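Local coordinates for protein beta subunit of photoactivated adenylyl cyclase (Beggiatoa sp. PS, PDB 5M27) that probably makes cyclic AMP from ATP under blue light, coupling a flavin-binding blue-light-sensing domain to a class III adenylyl cyclase catalytic domain, at residues Ile155-Asp160 against Asp204-Ser209; Val198-Gly203 against Asp268-Gly273; Asp160-Ser165 against Leu244-Ile249. All coordinates share one frame; numbering follows the deposited sequence.

Contact 1 (Ile155-Asp160 against Asp204-Ser209); sequences IIFFSD and DCVMAS. With CA (calcium ion), chain L.
Asp-160 and Asp-204 meet at a shared calcium ion, which lies 2.6 Å from Asp-160 OD2 and 2.8 Å from Asp-204 OD2. Their carboxylate planes stand 42° apart, and the metal between them accounts for two acceptors, Asp-160 OD2 and Asp-204 OD2, sitting 3.3 Å from each other. Ile-161 O and a water also bind the ion, while Asp-160 OD1 turns to a salt bridge with Arg-287. Behind the metal the strands run antiparallel (164° between axes), with Phe-157 bonded to Ala-208 and Ser-159 to Val-206 through paired backbone N-H and C=O groups. On one sheet face, Met-207 CG lies over the Phe-158 ring, 4.0 Å from its centroid. A chi1 of -177° turns CG away from the Met-207 nitrogen and lays it over the ring, and SD, reaching the ring obliquely at 4.8 Å from the centroid, adds a Met-aromatic contact. The other face carries Phe-157 CB against Ala-208 CB at 4.0 Å, and Ser-159 OG beside Val-206 CB, its hydroxyl bonded to Tyr-183. An antiparallel pair ending in two metal-binding aspartates is consistent with the metal site of a class III nucleotide cyclase.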
ATOM      1  N   ILE B 155     -20.041  -5.792  -2.684  1.00 17.39           N
ATOM      2  CA  ILE B 155     -20.617  -4.489  -2.959  1.00 16.37           C
ATOM      3  C   ILE B 155     -19.456  -3.510  -2.933  1.00 15.85           C
ATOM      4  O   ILE B 155     -18.699  -3.473  -1.957  1.00 16.37           O
ATOM      5  CB  ILE B 155     -21.703  -4.123  -1.939  1.00 16.65           C
ATOM      6  CG1 ILE B 155     -22.974  -4.929  -2.238  1.00 16.69           C
ATOM      7  CG2 ILE B 155     -21.967  -2.600  -1.928  1.00 15.91           C
ATOM      8  CD1 ILE B 155     -23.981  -4.947  -1.112  1.00 16.96           C
ATOM      9  N   ILE B 156     -19.281  -2.760  -4.013  1.00 14.66           N
ATOM     10  CA  ILE B 156     -18.220  -1.759  -4.084  1.00 15.67           C
ATOM     11  C   ILE B 156     -18.792  -0.390  -3.712  1.00 15.63           C
ATOM     12  O   ILE B 156     -19.869  -0.006  -4.186  1.00 15.91           O
ATOM     13  CB  ILE B 156     -17.564  -1.743  -5.471  1.00 15.77           C
ATOM     14  CG1 ILE B 156     -17.079  -3.165  -5.819  1.00 16.28           C
ATOM     15  CG2 ILE B 156     -16.417  -0.686  -5.525  1.00 16.15           C
ATOM     16  CD1 ILE B 156     -16.102  -3.749  -4.784  1.00 16.36           C
ATOM     17  N   PHE B 157     -18.068   0.333  -2.869  1.00 15.59           N
ATOM     18  CA  PHE B 157     -18.434   1.672  -2.395  1.00 16.30           C
ATOM     19  C   PHE B 157     -17.404   2.642  -2.938  1.00 17.55           C
ATOM     20  O   PHE B 157     -16.193   2.398  -2.805  1.00 17.68           O
ATOM     21  CB  PHE B 157     -18.458   1.694  -0.860  1.00 15.87           C
ATOM     22  CG  PHE B 157     -18.579   3.081  -0.213  1.00 15.73           C
ATOM     23  CD1 PHE B 157     -17.485   3.952  -0.142  1.00 15.30           C
ATOM     24  CD2 PHE B 157     -19.742   3.430   0.472  1.00 15.49           C
ATOM     25  CE1 PHE B 157     -17.597   5.194   0.477  1.00 15.07           C
ATOM     26  CE2 PHE B 157     -19.856   4.700   1.124  1.00 15.10           C
ATOM     27  CZ  PHE B 157     -18.784   5.564   1.119  1.00 14.98           C
ATOM     28  N   PHE B 158     -17.881   3.724  -3.563  1.00 18.78           N
ATOM     29  CA  PHE B 158     -17.038   4.841  -3.981  1.00 19.93           C
ATOM     30  C   PHE B 158     -17.670   6.148  -3.518  1.00 19.32           C
ATOM     31  O   PHE B 158     -18.861   6.380  -3.752  1.00 19.79           O
ATOM     32  CB  PHE B 158     -16.865   4.894  -5.500  1.00 22.40           C
ATOM     33  CG  PHE B 158     -15.576   4.328  -5.974  1.00 24.12           C
ATOM     34  CD1 PHE B 158     -14.410   5.008  -5.774  1.00 25.39           C
ATOM     35  CD2 PHE B 158     -15.537   3.108  -6.639  1.00 24.98           C
ATOM     36  CE1 PHE B 158     -13.207   4.487  -6.198  1.00 25.62           C
ATOM     37  CE2 PHE B 158     -14.335   2.582  -7.082  1.00 25.25           C
ATOM     38  CZ  PHE B 158     -13.171   3.280  -6.858  1.00 25.47           C
ATOM     39  N   SER B 159     -16.870   7.011  -2.900  1.00 19.00           N
ATOM     40  CA  SER B 159     -17.314   8.352  -2.537  1.00 19.96           C
ATOM     41  C   SER B 159     -16.184   9.338  -2.784  1.00 21.26           C
ATOM     42  O   SER B 159     -15.000   8.972  -2.742  1.00 21.84           O
ATOM     43  CB  SER B 159     -17.777   8.450  -1.064  1.00 20.11           C
ATOM     44  OG  SER B 159     -16.701   8.408  -0.140  1.00 20.38           O
ATOM     45  N   ASP B 160     -16.544  10.591  -3.060  1.00 21.50           N
ATOM     46  CA  ASP B 160     -15.508  11.611  -3.154  1.00 21.81           C
ATOM     47  C   ASP B 160     -16.114  12.981  -2.873  1.00 20.69           C
ATOM     48  O   ASP B 160     -17.332  13.150  -2.782  1.00 21.04           O
ATOM     49  CB  ASP B 160     -14.778  11.559  -4.510  1.00 23.68           C
ATOM     50  CG  ASP B 160     -15.424  12.403  -5.582  1.00 25.91           C
ATOM     51  OD1 ASP B 160     -16.656  12.495  -5.603  1.00 27.34           O
ATOM     52  OD2 ASP B 160     -14.698  12.962  -6.436  1.00 26.54           O
ATOM     53  N   ASP B 204      -8.896  12.300  -3.757  1.00 23.47           N
ATOM     54  CA  ASP B 204      -9.905  12.534  -2.737  1.00 24.19           C
ATOM     55  C   ASP B 204     -10.962  11.430  -2.652  1.00 23.72           C
ATOM     56  O   ASP B 204     -11.896  11.568  -1.853  1.00 23.83           O
ATOM     57  CB  ASP B 204     -10.573  13.884  -2.980  1.00 25.26           C
ATOM     58  CG  ASP B 204     -11.325  13.931  -4.279  1.00 26.17           C
ATOM     59  OD1 ASP B 204     -10.704  13.705  -5.335  1.00 27.25           O
ATOM     60  OD2 ASP B 204     -12.531  14.238  -4.257  1.00 26.58           O
ATOM     61  N   CYS B 205     -10.841  10.346  -3.421  1.00 23.10           N
ATOM     62  CA  CYS B 205     -11.874   9.311  -3.461  1.00 23.28           C
ATOM     63  C   CYS B 205     -11.614   8.215  -2.431  1.00 21.82           C
ATOM     64  O   CYS B 205     -10.469   7.818  -2.185  1.00 22.06           O
ATOM     65  CB  CYS B 205     -11.978   8.679  -4.856  1.00 25.37           C
ATOM     66  SG  CYS B 205     -12.364   9.890  -6.194  1.00 27.91           S
ATOM     67  N   VAL B 206     -12.692   7.714  -1.843  1.00 20.36           N
ATOM     68  CA  VAL B 206     -12.631   6.611  -0.894  1.00 19.85           C
ATOM     69  C   VAL B 206     -13.249   5.401  -1.593  1.00 19.51           C
ATOM     70  O   VAL B 206     -14.400   5.462  -2.054  1.00 19.02           O
ATOM     71  CB  VAL B 206     -13.363   6.944   0.418  1.00 19.95           C
ATOM     72  CG1 VAL B 206     -13.266   5.780   1.425  1.00 20.12           C
ATOM     73  CG2 VAL B 206     -12.831   8.235   1.037  1.00 20.04           C
ATOM     74  N   MET B 207     -12.471   4.329  -1.722  1.00 19.79           N
ATOM     75  CA  MET B 207     -12.939   3.063  -2.282  1.00 20.05           C
ATOM     76  C   MET B 207     -13.056   2.058  -1.149  1.00 19.09           C
ATOM     77  O   MET B 207     -12.149   1.954  -0.329  1.00 19.27           O
ATOM     78  CB  MET B 207     -11.981   2.542  -3.356  1.00 22.07           C
ATOM     79  CG  MET B 207     -12.419   1.271  -4.047  1.00 24.20           C
ATOM     80  SD  MET B 207     -11.106   0.576  -5.107  1.00 26.39           S
ATOM     81  CE  MET B 207     -11.841  -0.969  -5.620  1.00 26.22           C
ATOM     82  N   ALA B 208     -14.167   1.324  -1.110  1.00 17.77           N
ATOM     83  CA  ALA B 208     -14.413   0.367  -0.046  1.00 17.00           C
ATOM     84  C   ALA B 208     -15.253  -0.777  -0.598  1.00 16.70           C
ATOM     85  O   ALA B 208     -15.717  -0.745  -1.744  1.00 15.83           O
ATOM     86  CB  ALA B 208     -15.106   1.034   1.154  1.00 17.00           C
ATOM     87  N   SER B 209     -15.470  -1.784   0.239  1.00 17.18           N
ATOM     88  CA  SER B 209     -16.260  -2.927  -0.187  1.00 17.51           C
ATOM     89  C   SER B 209     -17.053  -3.465   0.989  1.00 17.43           C
ATOM     90  O   SER B 209     -16.611  -3.394   2.142  1.00 18.54           O
ATOM     91  CB  SER B 209     -15.378  -4.032  -0.796  1.00 18.79           C
ATOM     92  OG  SER B 209     -14.721  -4.812   0.213  1.00 19.91           O
TER
HETATM   93 CA    CA L 405     -13.875  15.396  -6.383  1.00 62.15          CA
HETATM   94  O   HOH W   1     -11.397  15.037  -7.239  1.00 45.30           O

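Contact 2 (Val198-Gly203 against Asp268-Gly273); sequences VTKFIG and DHTLLG
Lys-200, with the most surface buried here, spans the gap to His-269 between strands that cross at 99° and share no backbone bonds. Its NZ donates to His-269 O at 2.7 Å, with the nitrogen in the carbonyl plane. The chain runs extended as far as CE and then bends (chi4 73°), which swings the amine to that carbonyl while CE passes Asp-268 OD2 at 3.7 Å. Lys-200 NZ and Asp-268 OD1 are 4.4 Å apart, too far for a salt bridge. The carboxylate is engaged otherwise: OD1 accepts a bond from His-269 N, and OD2 one from Phe-201 N of the second subunit. A water 3.0 Å from Lys-200 NZ also accepts a bond from Leu-271 N, so the amine is tied to the crossing strand twice. With an alanine here, His-269 O would probably lose its lysine donor and this water one of its two donors, and a gap would be likely to open between the strands. Thr-199, next in buried area, brings CG2 to Leu-271 CD1 at 4.3 Å, a loose apolar touch. Its carbonyl O takes a water at 2.8 Å, which makes a weak bond on to His-269 O. Thr-199 and Lys-200 together face the single residue Met-207 of the neighbouring strand, a classic beta bulge, and both CB atoms point toward 268-273. Lys-200 NZ stands 4.0 Å from Thr-270 OG1, not bonded, at the subunit interface, consistent with the lysine/threonine pair that selects adenine in related class III cyclases.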
ATOM      1  N   VAL B 198     -12.500  -0.284   3.859  1.00 27.81           N
ATOM      2  CA  VAL B 198     -11.952   0.622   2.863  1.00 27.98           C
ATOM      3  C   VAL B 198     -10.720  -0.024   2.238  1.00 28.09           C
ATOM      4  O   VAL B 198      -9.909  -0.667   2.918  1.00 27.96           O
ATOM      5  CB  VAL B 198     -11.674   2.006   3.469  1.00 28.56           C
ATOM      6  CG1 VAL B 198     -11.934   2.013   4.981  1.00 29.31           C
ATOM      7  CG2 VAL B 198     -10.283   2.521   3.087  1.00 28.57           C
ATOM      8  N   THR B 199     -10.616   0.073   0.917  1.00 28.38           N
ATOM      9  CA  THR B 199      -9.537  -0.579   0.192  1.00 29.42           C
ATOM     10  C   THR B 199      -8.381   0.373  -0.102  1.00 28.76           C
ATOM     11  O   THR B 199      -7.221   0.025   0.146  1.00 28.40           O
ATOM     12  CB  THR B 199     -10.088  -1.185  -1.098  1.00 31.46           C
ATOM     13  OG1 THR B 199     -10.274  -0.149  -2.062  1.00 32.47           O
ATOM     14  CG2 THR B 199     -11.441  -1.822  -0.832  1.00 32.36           C
ATOM     15  N   LYS B 200      -8.682   1.572  -0.616  1.00 28.22           N
ATOM     16  CA  LYS B 200      -7.686   2.611  -0.869  1.00 27.64           C
ATOM     17  C   LYS B 200      -8.323   3.990  -0.767  1.00 25.90           C
ATOM     18  O   LYS B 200      -9.551   4.155  -0.821  1.00 26.15           O
ATOM     19  CB  LYS B 200      -7.048   2.505  -2.265  1.00 28.78           C
ATOM     20  CG  LYS B 200      -6.524   1.149  -2.619  1.00 30.11           C
ATOM     21  CD  LYS B 200      -5.779   1.137  -3.925  1.00 30.42           C
ATOM     22  CE  LYS B 200      -5.054  -0.185  -4.036  1.00 30.60           C
ATOM     23  NZ  LYS B 200      -6.014  -1.282  -4.321  1.00 30.70           N
ATOM     24  N   PHE B 201      -7.456   4.980  -0.636  1.00 24.14           N
ATOM     25  CA  PHE B 201      -7.759   6.356  -0.993  1.00 23.09           C
ATOM     26  C   PHE B 201      -7.120   6.587  -2.349  1.00 23.30           C
ATOM     27  O   PHE B 201      -5.947   6.248  -2.542  1.00 23.85           O
ATOM     28  CB  PHE B 201      -7.196   7.352   0.031  1.00 22.79           C
ATOM     29  CG  PHE B 201      -7.636   7.097   1.435  1.00 22.90           C
ATOM     30  CD1 PHE B 201      -8.959   6.795   1.725  1.00 22.86           C
ATOM     31  CD2 PHE B 201      -6.726   7.175   2.483  1.00 23.65           C
ATOM     32  CE1 PHE B 201      -9.364   6.557   3.054  1.00 23.45           C
ATOM     33  CE2 PHE B 201      -7.122   6.936   3.797  1.00 23.61           C
ATOM     34  CZ  PHE B 201      -8.430   6.619   4.078  1.00 23.53           C
ATOM     35  N   ILE B 202      -7.882   7.133  -3.292  1.00 22.90           N
ATOM     36  CA  ILE B 202      -7.350   7.507  -4.599  1.00 24.01           C
ATOM     37  C   ILE B 202      -7.662   8.984  -4.782  1.00 23.41           C
ATOM     38  O   ILE B 202      -8.802   9.349  -5.082  1.00 23.01           O
ATOM     39  CB  ILE B 202      -7.939   6.670  -5.736  1.00 26.08           C
ATOM     40  CG1 ILE B 202      -7.876   5.185  -5.371  1.00 27.58           C
ATOM     41  CG2 ILE B 202      -7.178   6.963  -7.039  1.00 26.44           C
ATOM     42  CD1 ILE B 202      -9.046   4.395  -5.869  1.00 28.43           C
ATOM     43  N   GLY B 203      -6.648   9.830  -4.622  1.00 23.34           N
ATOM     44  CA  GLY B 203      -6.905  11.253  -4.605  1.00 23.40           C
ATOM     45  C   GLY B 203      -7.861  11.528  -3.473  1.00 23.44           C
ATOM     46  O   GLY B 203      -7.692  11.029  -2.354  1.00 23.00           O
ATOM     47  N   ASP B 268       0.504  -5.115  -4.312  1.00 20.55           N
ATOM     48  CA  ASP B 268      -0.613  -4.345  -3.797  1.00 20.72           C
ATOM     49  C   ASP B 268      -1.769  -5.302  -3.588  1.00 19.81           C
ATOM     50  O   ASP B 268      -1.751  -6.444  -4.054  1.00 19.75           O
ATOM     51  CB  ASP B 268      -1.010  -3.185  -4.731  1.00 22.05           C
ATOM     52  CG  ASP B 268      -1.528  -1.968  -3.963  1.00 23.44           C
ATOM     53  OD1 ASP B 268      -1.991  -2.155  -2.805  1.00 23.62           O
ATOM     54  OD2 ASP B 268      -1.452  -0.823  -4.504  1.00 24.03           O
ATOM     55  N   HIS B 269      -2.745  -4.842  -2.845  1.00 19.33           N
ATOM     56  CA  HIS B 269      -3.988  -5.563  -2.693  1.00 20.07           C
ATOM     57  C   HIS B 269      -5.014  -4.809  -3.519  1.00 20.19           C
ATOM     58  O   HIS B 269      -5.209  -3.600  -3.315  1.00 19.55           O
ATOM     59  CB  HIS B 269      -4.416  -5.667  -1.234  1.00 21.73           C
ATOM     60  CG  HIS B 269      -5.670  -6.454  -1.059  1.00 22.90           C
ATOM     61  ND1 HIS B 269      -5.684  -7.832  -1.069  1.00 23.92           N
ATOM     62  CD2 HIS B 269      -6.956  -6.064  -0.928  1.00 23.13           C
ATOM     63  CE1 HIS B 269      -6.925  -8.257  -0.951  1.00 23.61           C
ATOM     64  NE2 HIS B 269      -7.714  -7.206  -0.851  1.00 23.50           N
ATOM     65  N   THR B 270      -5.638  -5.519  -4.458  1.00 20.84           N
ATOM     66  CA  THR B 270      -6.486  -4.943  -5.491  1.00 22.64           C
ATOM     67  C   THR B 270      -7.755  -5.785  -5.614  1.00 21.71           C
ATOM     68  O   THR B 270      -7.783  -6.963  -5.226  1.00 21.83           O
ATOM     69  CB  THR B 270      -5.727  -4.902  -6.847  1.00 25.15           C
ATOM     70  OG1 THR B 270      -4.536  -4.120  -6.721  1.00 27.30           O
ATOM     71  CG2 THR B 270      -6.515  -4.254  -7.874  1.00 25.91           C
ATOM     72  N   LEU B 271      -8.808  -5.162  -6.146  1.00 20.64           N
ATOM     73  CA  LEU B 271     -10.046  -5.831  -6.541  1.00 19.87           C
ATOM     74  C   LEU B 271     -10.219  -5.616  -8.037  1.00 19.39           C
ATOM     75  O   LEU B 271     -10.232  -4.473  -8.489  1.00 19.25           O
ATOM     76  CB  LEU B 271     -11.274  -5.255  -5.820  1.00 20.12           C
ATOM     77  CG  LEU B 271     -11.344  -5.021  -4.314  1.00 21.44           C
ATOM     78  CD1 LEU B 271     -12.712  -4.486  -3.923  1.00 21.78           C
ATOM     79  CD2 LEU B 271     -11.061  -6.282  -3.570  1.00 21.56           C
ATOM     80  N   LEU B 272     -10.378  -6.699  -8.792  1.00 19.70           N
ATOM     81  CA  LEU B 272     -10.508  -6.638 -10.240  1.00 20.07           C
ATOM     82  C   LEU B 272     -11.941  -6.950 -10.646  1.00 19.76           C
ATOM     83  O   LEU B 272     -12.485  -7.997 -10.267  1.00 20.10           O
ATOM     84  CB  LEU B 272      -9.555  -7.627 -10.909  1.00 20.73           C
ATOM     85  CG  LEU B 272      -8.126  -7.741 -10.353  1.00 22.69           C
ATOM     86  CD1 LEU B 272      -7.454  -9.056 -10.872  1.00 23.19           C
ATOM     87  CD2 LEU B 272      -7.318  -6.522 -10.714  1.00 23.48           C
ATOM     88  N   GLY B 273     -12.529  -6.086 -11.447  1.00 20.19           N
ATOM     89  CA  GLY B 273     -13.818  -6.406 -12.039  1.00 21.35           C
ATOM     90  C   GLY B 273     -14.611  -5.161 -12.382  1.00 23.00           C
ATOM     91  O   GLY B 273     -14.324  -4.051 -11.920  1.00 22.83           O
TER
HETATM   92  O   HOH W   2      -6.377  -2.590  -0.309  1.00 39.99           O
HETATM   93  O   HOH W   3      -8.314  -1.920  -6.055  1.00 15.49           O

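Contact 3 (Asp160-Ser165 against Leu244-Ile249); sequences DILAFS and LLYTGI. With CA (calcium ion), chain L.
Leu-162 and Tyr-246 meet beside an antiparallel pairing of strands 150-161 and 247-258, next to a type II beta turn, Ile-161 to Phe-164, leading into helix 164-170. The tight part is the pairing itself. Asp-160 N and O exchange bonds with Gly-248, and Leu-162 N donates to Tyr-246 O at 2.9 Å, nearly straight (174°) though from above the carbonyl plane. Apolar groups fill in beside these bonds. Ile-161 CG2 presses on Leu-245 CD1 at 3.7 Å, with helices 173-193 and 215-235 covering this side. Leu-162 CB meets Tyr-246 CB at 3.9 Å, and with CG anti to the backbone N (chi1 179°) Leu-162 also brings CD2 to that same carbon. The tyrosine ring leads off instead to Arg-233, in a cation-pi contact, and to the edge-to-face Tyr-336. Thr-247 OG1 is bonded to Tyr-183 OH. The side past Leu-162 is looser: the chain peels away, Ala-163 takes the N-cap position and Ser-165 is exposed. Beside the Leu-162 to Tyr-246 bond sits a water, accepting a bond from Tyr-246 N at 2.9 Å and lying 2.7 Å from Leu-162 O. At the turn's first residue, Ile-161 O binds the calcium ion at 2.6 Å.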
ATOM      1  N   ASP B 160     -16.544  10.591  -3.060  1.00 21.50           N
ATOM      2  CA  ASP B 160     -15.508  11.611  -3.154  1.00 21.81           C
ATOM      3  C   ASP B 160     -16.114  12.981  -2.873  1.00 20.69           C
ATOM      4  O   ASP B 160     -17.332  13.150  -2.782  1.00 21.04           O
ATOM      5  CB  ASP B 160     -14.778  11.559  -4.510  1.00 23.68           C
ATOM      6  CG  ASP B 160     -15.424  12.403  -5.582  1.00 25.91           C
ATOM      7  OD1 ASP B 160     -16.656  12.495  -5.603  1.00 27.34           O
ATOM      8  OD2 ASP B 160     -14.698  12.962  -6.436  1.00 26.54           O
ATOM      9  N   ILE B 161     -15.234  13.959  -2.754  1.00 19.61           N
ATOM     10  CA  ILE B 161     -15.615  15.284  -2.283  1.00 19.78           C
ATOM     11  C   ILE B 161     -16.153  16.093  -3.458  1.00 19.85           C
ATOM     12  O   ILE B 161     -15.556  16.098  -4.536  1.00 20.60           O
ATOM     13  CB  ILE B 161     -14.410  15.968  -1.625  1.00 19.88           C
ATOM     14  CG1 ILE B 161     -13.985  15.153  -0.388  1.00 19.90           C
ATOM     15  CG2 ILE B 161     -14.729  17.425  -1.271  1.00 20.39           C
ATOM     16  CD1 ILE B 161     -12.702  15.665   0.285  1.00 19.87           C
ATOM     17  N   LEU B 162     -17.290  16.755  -3.251  1.00 19.33           N
ATOM     18  CA  LEU B 162     -17.868  17.627  -4.266  1.00 19.20           C
ATOM     19  C   LEU B 162     -16.978  18.844  -4.511  1.00 19.14           C
ATOM     20  O   LEU B 162     -16.538  19.498  -3.560  1.00 19.05           O
ATOM     21  CB  LEU B 162     -19.244  18.111  -3.827  1.00 20.01           C
ATOM     22  CG  LEU B 162     -19.913  19.056  -4.827  1.00 20.93           C
ATOM     23  CD1 LEU B 162     -20.318  18.262  -6.068  1.00 21.00           C
ATOM     24  CD2 LEU B 162     -21.094  19.817  -4.193  1.00 21.52           C
ATOM     25  N   ALA B 163     -16.738  19.144  -5.788  1.00 19.58           N
ATOM     26  CA  ALA B 163     -16.031  20.355  -6.223  1.00 20.50           C
ATOM     27  C   ALA B 163     -14.630  20.401  -5.629  1.00 20.95           C
ATOM     28  O   ALA B 163     -14.116  21.462  -5.252  1.00 21.15           O
ATOM     29  CB  ALA B 163     -16.825  21.621  -5.870  1.00 20.77           C
ATOM     30  N   PHE B 164     -14.007  19.233  -5.527  1.00 21.31           N
ATOM     31  CA  PHE B 164     -12.721  19.169  -4.856  1.00 22.68           C
ATOM     32  C   PHE B 164     -11.657  19.988  -5.589  1.00 24.25           C
ATOM     33  O   PHE B 164     -10.774  20.565  -4.949  1.00 24.68           O
ATOM     34  CB  PHE B 164     -12.287  17.723  -4.720  1.00 22.98           C
ATOM     35  CG  PHE B 164     -11.005  17.567  -4.008  1.00 23.42           C
ATOM     36  CD1 PHE B 164     -10.949  17.776  -2.655  1.00 23.45           C
ATOM     37  CD2 PHE B 164      -9.855  17.231  -4.698  1.00 23.88           C
ATOM     38  CE1 PHE B 164      -9.755  17.641  -1.985  1.00 23.97           C
ATOM     39  CE2 PHE B 164      -8.655  17.087  -4.036  1.00 24.34           C
ATOM     40  CZ  PHE B 164      -8.609  17.294  -2.661  1.00 24.07           C
ATOM     41  N   SER B 165     -11.749  20.086  -6.918  1.00 25.90           N
ATOM     42  CA  SER B 165     -10.813  20.918  -7.671  1.00 27.81           C
ATOM     43  C   SER B 165     -10.917  22.394  -7.291  1.00 28.70           C
ATOM     44  O   SER B 165      -9.916  23.120  -7.340  1.00 29.36           O
ATOM     45  CB  SER B 165     -11.052  20.738  -9.167  1.00 29.20           C
ATOM     46  OG  SER B 165     -10.805  19.385  -9.529  1.00 30.22           O
ATOM     47  N   LEU B 244     -17.889  23.756   3.712  1.00 19.40           N
ATOM     48  CA  LEU B 244     -18.091  23.574   2.282  1.00 19.12           C
ATOM     49  C   LEU B 244     -18.014  22.110   1.851  1.00 18.08           C
ATOM     50  O   LEU B 244     -17.951  21.833   0.642  1.00 17.67           O
ATOM     51  CB  LEU B 244     -17.040  24.391   1.516  1.00 19.98           C
ATOM     52  CG  LEU B 244     -16.911  25.859   1.957  1.00 21.46           C
ATOM     53  CD1 LEU B 244     -15.747  26.529   1.262  1.00 22.26           C
ATOM     54  CD2 LEU B 244     -18.209  26.611   1.651  1.00 22.06           C
ATOM     55  N   LEU B 245     -17.993  21.170   2.798  1.00 17.45           N
ATOM     56  CA  LEU B 245     -17.655  19.781   2.503  1.00 18.19           C
ATOM     57  C   LEU B 245     -18.925  18.960   2.276  1.00 17.80           C
ATOM     58  O   LEU B 245     -19.676  18.682   3.224  1.00 18.36           O
ATOM     59  CB  LEU B 245     -16.811  19.186   3.625  1.00 18.32           C
ATOM     60  CG  LEU B 245     -16.412  17.721   3.562  1.00 18.15           C
ATOM     61  CD1 LEU B 245     -15.642  17.404   2.273  1.00 18.15           C
ATOM     62  CD2 LEU B 245     -15.556  17.393   4.770  1.00 18.35           C
ATOM     63  N   TYR B 246     -19.112  18.524   1.027  1.00 16.97           N
ATOM     64  CA  TYR B 246     -20.202  17.663   0.580  1.00 16.94           C
ATOM     65  C   TYR B 246     -19.622  16.426  -0.104  1.00 15.75           C
ATOM     66  O   TYR B 246     -18.491  16.432  -0.595  1.00 15.77           O
ATOM     67  CB  TYR B 246     -21.136  18.383  -0.418  1.00 18.04           C
ATOM     68  CG  TYR B 246     -21.811  19.630   0.115  1.00 20.20           C
ATOM     69  CD1 TYR B 246     -21.113  20.829   0.226  1.00 21.32           C
ATOM     70  CD2 TYR B 246     -23.150  19.611   0.497  1.00 20.91           C
ATOM     71  CE1 TYR B 246     -21.719  21.956   0.712  1.00 21.69           C
ATOM     72  CE2 TYR B 246     -23.764  20.739   0.965  1.00 21.77           C
ATOM     73  CZ  TYR B 246     -23.050  21.904   1.076  1.00 22.25           C
ATOM     74  OH  TYR B 246     -23.684  23.023   1.542  1.00 23.17           O
ATOM     75  N   THR B 247     -20.422  15.376  -0.188  1.00 15.46           N
ATOM     76  CA  THR B 247     -19.970  14.133  -0.795  1.00 16.48           C
ATOM     77  C   THR B 247     -21.006  13.605  -1.786  1.00 16.55           C
ATOM     78  O   THR B 247     -22.185  13.970  -1.760  1.00 17.09           O
ATOM     79  CB  THR B 247     -19.698  13.065   0.278  1.00 17.39           C
ATOM     80  OG1 THR B 247     -18.954  11.977  -0.289  1.00 17.88           O
ATOM     81  CG2 THR B 247     -21.017  12.515   0.805  1.00 17.70           C
ATOM     82  N   GLY B 248     -20.547  12.714  -2.657  1.00 15.70           N
ATOM     83  CA  GLY B 248     -21.438  11.844  -3.384  1.00 16.12           C
ATOM     84  C   GLY B 248     -20.941  10.416  -3.265  1.00 15.93           C
ATOM     85  O   GLY B 248     -19.756  10.169  -3.047  1.00 17.00           O
ATOM     86  N   ILE B 249     -21.863   9.471  -3.424  1.00 14.85           N
ATOM     87  CA  ILE B 249     -21.545   8.063  -3.223  1.00 14.94           C
ATOM     88  C   ILE B 249     -22.169   7.210  -4.316  1.00 15.41           C
ATOM     89  O   ILE B 249     -23.353   7.362  -4.646  1.00 16.27           O
ATOM     90  CB  ILE B 249     -22.023   7.579  -1.834  1.00 15.25           C
ATOM     91  CG1 ILE B 249     -21.411   8.461  -0.729  1.00 15.81           C
ATOM     92  CG2 ILE B 249     -21.721   6.073  -1.650  1.00 15.78           C
ATOM     93  CD1 ILE B 249     -22.045   8.315   0.618  1.00 16.65           C
TER
HETATM   94 CA    CA L 405     -13.875  15.396  -6.383  1.00 62.15          CA
HETATM   95  O   HOH W   4     -17.344  19.625  -0.999  1.00 21.93           O
HETATM   96  O   HOH W   1     -11.397  15.037  -7.239  1.00 45.30           O

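All three contacts lie in the cyclase catalytic domain and reach one mixed sheet. Along the chain the segments come as 155-160, 160-165, 198-203, 204-209, 244-249 and 268-273, so every pair of contacts interleaves. Strand 150-161 is central: contact 1 joins it to strand 205-211, contact 3 to strand 247-258. Centres of contacts 1 and 3 are about 13 Å apart, and Asp-160 and the calcium ion belong to both. Contacts 1 and 2, about 9 Å apart at their centres, meet through the neighbouring strands 197-202 and 205-211. Contacts 2 and 3, about 20 Å apart between centres, do not touch, although their strands 266-272 and 247-258 are neighbours; contact 1 touches both, lying between the subunit interface and the metal.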